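Local coordinates for protein endo-1,3-beta-glucanase, family GH16 (PDB 4BPZ) that probably hydrolyses internal beta-1,3 linkages of laminarin-type glucans, this piece being its calcium-binding family 16 glycoside hydrolase catalytic domain, at residues G96-K107 with D244-Y255. The protein carries 1 engineered substitution. Numbering follows the deposited sequence.
Sequences GKVEVRAKLPSK and DDIFEIDYVRIY. With CA (calcium ion), chain E.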
loop_
_atom_site.group_PDB
_atom_site.type_symbol
_atom_site.label_atom_id
_atom_site.label_comp_id
_atom_site.label_asym_id
_atom_site.label_seq_id
_atom_site.Cartn_x
_atom_site.Cartn_y
_atom_site.Cartn_z
ATOM N N GLY A 96 -2.833 -13.492 8.966
ATOM C CA GLY A 96 -3.742 -12.641 9.709
ATOM C C GLY A 96 -4.792 -12.078 8.802
ATOM O O GLY A 96 -4.892 -12.341 7.595
ATOM N N LYS A 97 -5.596 -11.233 9.408
ATOM C CA LYS A 97 -6.699 -10.539 8.726
ATOM C C LYS A 97 -6.387 -9.054 8.843
ATOM O O LYS A 97 -6.292 -8.518 9.963
ATOM C CB LYS A 97 -8.021 -10.878 9.369
ATOM C CG LYS A 97 -9.197 -10.180 8.716
ATOM C CD LYS A 97 -10.543 -10.676 9.243
ATOM C CE LYS A 97 -10.775 -10.258 10.657
ATOM N NZ LYS A 97 -11.961 -10.920 11.272
ATOM N N VAL A 98 -6.176 -8.378 7.733
ATOM C CA VAL A 98 -5.918 -6.949 7.689
ATOM C C VAL A 98 -7.138 -6.247 7.190
ATOM O O VAL A 98 -7.696 -6.630 6.151
ATOM C CB VAL A 98 -4.795 -6.664 6.702
ATOM C CG1 VAL A 98 -4.503 -5.141 6.622
ATOM C CG2 VAL A 98 -3.479 -7.418 7.069
ATOM N N GLU A 99 -7.612 -5.243 7.940
ATOM C CA GLU A 99 -8.811 -4.458 7.538
ATOM C C GLU A 99 -8.432 -3.015 7.482
ATOM O O GLU A 99 -7.877 -2.468 8.450
ATOM C CB GLU A 99 -9.937 -4.626 8.559
ATOM C CG GLU A 99 -10.488 -6.022 8.655
ATOM C CD GLU A 99 -11.435 -6.209 9.785
ATOM O OE1 GLU A 99 -11.611 -5.282 10.614
ATOM O OE2 GLU A 99 -12.060 -7.248 9.814
ATOM N N VAL A 100 -8.690 -2.337 6.364
ATOM C CA VAL A 100 -8.404 -0.903 6.223
ATOM C C VAL A 100 -9.666 -0.250 5.709
ATOM O O VAL A 100 -10.144 -0.570 4.601
ATOM C CB VAL A 100 -7.208 -0.645 5.254
ATOM C CG1 VAL A 100 -6.930 0.842 5.214
ATOM C CG2 VAL A 100 -5.955 -1.373 5.715
ATOM N N ARG A 101 -10.228 0.679 6.486
ATOM C CA ARG A 101 -11.454 1.369 6.056
ATOM C C ARG A 101 -11.028 2.738 5.501
ATOM O O ARG A 101 -10.315 3.499 6.193
ATOM C CB ARG A 101 -12.371 1.561 7.274
ATOM C CG ARG A 101 -13.680 2.260 6.900
ATOM C CD ARG A 101 -14.669 2.161 8.077
ATOM N NE ARG A 101 -15.980 2.644 7.658
ATOM C CZ ARG A 101 -16.524 3.778 8.061
ATOM N NH1 ARG A 101 -15.863 4.676 8.782
ATOM N NH2 ARG A 101 -17.733 4.114 7.619
ATOM N N ALA A 102 -11.381 3.049 4.252
ATOM C CA ALA A 102 -10.826 4.206 3.584
ATOM C C ALA A 102 -11.752 4.761 2.521
ATOM O O ALA A 102 -12.612 4.081 2.009
ATOM C CB ALA A 102 -9.490 3.780 2.866
ATOM N N LYS A 103 -11.456 6.024 2.169
ATOM C CA LYS A 103 -11.970 6.752 1.019
ATOM C C LYS A 103 -10.804 7.008 0.109
ATOM O O LYS A 103 -9.731 7.436 0.558
ATOM C CB LYS A 103 -12.611 8.081 1.419
ATOM C CG LYS A 103 -13.992 7.914 2.035
ATOM C CD LYS A 103 -14.554 9.284 2.461
ATOM C CE LYS A 103 -15.813 9.104 3.208
ATOM N NZ LYS A 103 -16.395 10.490 3.481
ATOM N N LEU A 104 -10.981 6.741 -1.195
ATOM C CA LEU A 104 -9.895 6.796 -2.177
ATOM C C LEU A 104 -9.822 8.154 -2.876
ATOM O O LEU A 104 -10.876 8.830 -3.003
ATOM C CB LEU A 104 -10.010 5.637 -3.204
ATOM C CG LEU A 104 -10.138 4.270 -2.581
ATOM C CD1 LEU A 104 -10.150 3.227 -3.675
ATOM C CD2 LEU A 104 -9.096 3.953 -1.549
ATOM N N PRO A 105 -8.691 8.534 -3.443
ATOM C CA PRO A 105 -8.652 9.768 -4.247
ATOM C C PRO A 105 -9.589 9.646 -5.442
ATOM O O PRO A 105 -9.676 8.595 -6.098
ATOM C CB PRO A 105 -7.168 9.840 -4.677
ATOM C CG PRO A 105 -6.444 8.895 -3.787
ATOM C CD PRO A 105 -7.383 7.906 -3.223
ATOM N N SER A 106 -10.222 10.754 -5.798
ATOM C CA SER A 106 -11.093 10.771 -6.999
ATOM C C SER A 106 -10.411 11.214 -8.256
ATOM O O SER A 106 -10.988 10.981 -9.335
ATOM C CB SER A 106 -12.291 11.771 -6.752
ATOM O OG SER A 106 -11.807 13.069 -6.583
ATOM N N LYS A 107 -9.270 11.896 -8.181
ATOM C CA LYS A 107 -8.763 12.592 -9.327
ATOM C C LYS A 107 -7.975 11.704 -10.241
ATOM O O LYS A 107 -7.245 10.773 -9.861
ATOM C CB LYS A 107 -7.916 13.797 -8.929
ATOM C CG LYS A 107 -8.807 14.898 -8.286
ATOM C CD LYS A 107 -8.029 16.120 -7.861
ATOM C CE LYS A 107 -8.967 17.181 -7.255
ATOM N NZ LYS A 107 -8.184 18.371 -6.828
ATOM N N ASP A 244 -4.207 18.876 -5.853
ATOM C CA ASP A 244 -3.908 17.936 -4.782
ATOM C C ASP A 244 -5.060 16.972 -4.650
ATOM O O ASP A 244 -6.168 17.199 -5.159
ATOM C CB ASP A 244 -3.587 18.670 -3.491
ATOM C CG ASP A 244 -4.632 19.732 -3.197
ATOM O OD1 ASP A 244 -5.766 19.419 -2.918
ATOM O OD2 ASP A 244 -4.259 20.988 -3.345
ATOM N N ASP A 245 -4.847 15.844 -3.954
ATOM C CA ASP A 245 -5.937 14.921 -3.639
ATOM C C ASP A 245 -5.557 14.096 -2.437
ATOM O O ASP A 245 -4.341 13.946 -2.135
ATOM C CB ASP A 245 -6.284 13.992 -4.803
ATOM C CG ASP A 245 -7.714 13.556 -4.814
ATOM O OD1 ASP A 245 -8.519 14.001 -3.964
ATOM O OD2 ASP A 245 -8.051 12.735 -5.695
ATOM N N ILE A 246 -6.542 13.529 -1.771
ATOM C CA ILE A 246 -6.397 12.803 -0.526
ATOM C C ILE A 246 -6.870 11.370 -0.606
ATOM O O ILE A 246 -7.870 11.060 -1.194
ATOM C CB ILE A 246 -7.126 13.570 0.626
ATOM C CG1 ILE A 246 -6.290 14.779 1.071
ATOM C CG2 ILE A 246 -7.469 12.682 1.822
ATOM C CD1 ILE A 246 -7.048 15.794 1.968
ATOM N N PHE A 247 -6.132 10.509 0.104
ATOM C CA PHE A 247 -6.495 9.114 0.451
ATOM C C PHE A 247 -6.740 9.112 1.953
ATOM O O PHE A 247 -5.813 9.445 2.700
ATOM C CB PHE A 247 -5.277 8.282 0.078
ATOM C CG PHE A 247 -5.344 6.782 0.262
ATOM C CD1 PHE A 247 -6.505 6.090 0.547
ATOM C CD2 PHE A 247 -4.155 6.058 0.138
ATOM C CE1 PHE A 247 -6.474 4.709 0.716
ATOM C CE2 PHE A 247 -4.130 4.703 0.295
ATOM C CZ PHE A 247 -5.288 4.038 0.550
ATOM N N GLU A 248 -7.959 8.896 2.376
ATOM C CA GLU A 248 -8.356 9.060 3.755
ATOM C C GLU A 248 -8.629 7.696 4.366
ATOM O O GLU A 248 -9.460 6.929 3.883
ATOM C CB GLU A 248 -9.614 9.919 3.829
ATOM C CG GLU A 248 -9.961 10.222 5.251
ATOM C CD GLU A 248 -11.173 11.105 5.446
ATOM O OE1 GLU A 248 -11.973 11.229 4.511
ATOM O OE2 GLU A 248 -11.336 11.650 6.544
ATOM N N ILE A 249 -7.923 7.407 5.457
ATOM C CA ILE A 249 -7.982 6.082 6.098
ATOM C C ILE A 249 -8.505 6.241 7.517
ATOM O O ILE A 249 -7.914 6.906 8.374
ATOM C CB ILE A 249 -6.547 5.443 6.061
ATOM C CG1 ILE A 249 -6.199 5.180 4.612
ATOM C CG2 ILE A 249 -6.561 4.186 6.897
ATOM C CD1 ILE A 249 -4.795 4.906 4.434
ATOM N N ASP A 250 -9.652 5.649 7.788
ATOM C CA ASP A 250 -10.271 5.699 9.130
ATOM C C ASP A 250 -9.517 4.837 10.126
ATOM O O ASP A 250 -9.296 5.219 11.278
ATOM C CB ASP A 250 -11.740 5.273 8.972
ATOM C CG ASP A 250 -12.512 5.396 10.263
ATOM O OD1 ASP A 250 -12.150 6.199 11.151
ATOM O OD2 ASP A 250 -13.524 4.655 10.371
ATOM N N TYR A 251 -9.092 3.635 9.713
ATOM C CA TYR A 251 -8.368 2.792 10.618
ATOM C C TYR A 251 -7.616 1.702 9.786
ATOM O O TYR A 251 -8.010 1.388 8.671
ATOM C CB TYR A 251 -9.278 2.044 11.642
ATOM C CG TYR A 251 -10.408 1.236 11.116
ATOM C CD1 TYR A 251 -10.209 0.002 10.488
ATOM C CD2 TYR A 251 -11.742 1.689 11.259
ATOM C CE1 TYR A 251 -11.261 -0.799 10.078
ATOM C CE2 TYR A 251 -12.799 0.913 10.834
ATOM C CZ TYR A 251 -12.588 -0.328 10.263
ATOM O OH TYR A 251 -13.648 -1.037 9.815
ATOM N N VAL A 252 -6.615 1.170 10.462
ATOM C CA VAL A 252 -5.931 -0.106 10.036
ATOM C C VAL A 252 -6.062 -1.033 11.218
ATOM O O VAL A 252 -5.686 -0.627 12.337
ATOM C CB VAL A 252 -4.443 0.165 9.727
ATOM C CG1 VAL A 252 -3.702 -1.140 9.450
ATOM C CG2 VAL A 252 -4.318 1.124 8.558
ATOM N N ARG A 253 -6.534 -2.255 10.995
ATOM C CA ARG A 253 -6.596 -3.261 12.066
ATOM C C ARG A 253 -6.012 -4.567 11.506
ATOM O O ARG A 253 -6.331 -4.957 10.392
ATOM C CB ARG A 253 -8.033 -3.498 12.520
ATOM C CG ARG A 253 -8.712 -2.275 13.153
ATOM C CD ARG A 253 -10.174 -2.468 13.321
ATOM N NE ARG A 253 -10.766 -1.256 13.873
ATOM C CZ ARG A 253 -12.064 -0.990 13.851
ATOM N NH1 ARG A 253 -12.927 -1.854 13.409
ATOM N NH2 ARG A 253 -12.448 0.200 14.318
ATOM N N ILE A 254 -5.216 -5.262 12.341
ATOM C CA ILE A 254 -4.681 -6.545 11.947
ATOM C C ILE A 254 -4.984 -7.532 13.085
ATOM O O ILE A 254 -4.640 -7.263 14.261
ATOM C CB ILE A 254 -3.162 -6.487 11.648
ATOM C CG1 ILE A 254 -2.888 -5.384 10.627
ATOM C CG2 ILE A 254 -2.669 -7.854 11.255
ATOM C CD1 ILE A 254 -1.381 -5.232 10.249
ATOM N N TYR A 255 -5.613 -8.629 12.748
ATOM C CA TYR A 255 -5.952 -9.651 13.653
ATOM C C TYR A 255 -5.186 -10.945 13.284
ATOM O O TYR A 255 -4.968 -11.220 12.122
ATOM C CB TYR A 255 -7.458 -9.975 13.590
ATOM C CG TYR A 255 -8.364 -8.845 13.928
ATOM C CD1 TYR A 255 -8.755 -7.943 12.958
ATOM C CD2 TYR A 255 -8.839 -8.672 15.226
ATOM C CE1 TYR A 255 -9.615 -6.867 13.235
ATOM C CE2 TYR A 255 -9.713 -7.619 15.530
ATOM C CZ TYR A 255 -10.057 -6.723 14.546
ATOM O OH TYR A 255 -10.900 -5.672 14.858
HETATM CA CA CA E . -10.568 6.491 12.895
HETATM O O HOH W 1 -12.624 -4.798 13.004
HETATM O O HOH W 2 -13.379 -3.586 9.486
HETATM O O HOH W 3 -14.457 11.658 5.484
HETATM O O HOH W 4 -10.935 11.303 -1.251
HETATM O O HOH W 5 -11.010 13.186 -3.946
HETATM O O HOH W 6 -11.481 4.513 13.887
#
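R101 runs out with CG anti to its backbone nitrogen (chi1 -179°) and stays extended to NE, while the Y251 side chain takes the position between backbone N and carbonyl carbon (chi1 54°), which brings its ring face against CB of R101. That CB lies 3.7 Å from the Y251 centroid, a CH-pi contact; the R253 guanidinium, salt-bridged to E18, covers the opposite face. R101 NH1 then reaches D250 OD2 (2.8 Å) in a salt bridge, in the guanidinium plane but above the carboxylate plane. The other oxygen, D250 OD1, and D250 O each bind calcium at 2.4 Å, joined by E18, E20 and G62. The register slips by one here, a beta bulge: R101 N bonds to Y251 O, while R101 O accepts from D250 N (2.8 Å). With the Y251 ring cut back to an alanine, a gap would probably open between R101 and R253, taking away the surface both rest on. At the far end D245 OD2 accepts K107 N (2.9 Å). V98, V100, A102, I249, V252 and I254 share the inner face of this antiparallel pair in the GH16 jelly roll, where V100 meets strand 110-118 and I249 and V252 meet strand 222-230; strand 187-193 pairs with 96-103, and strand 63-75 with 244-255.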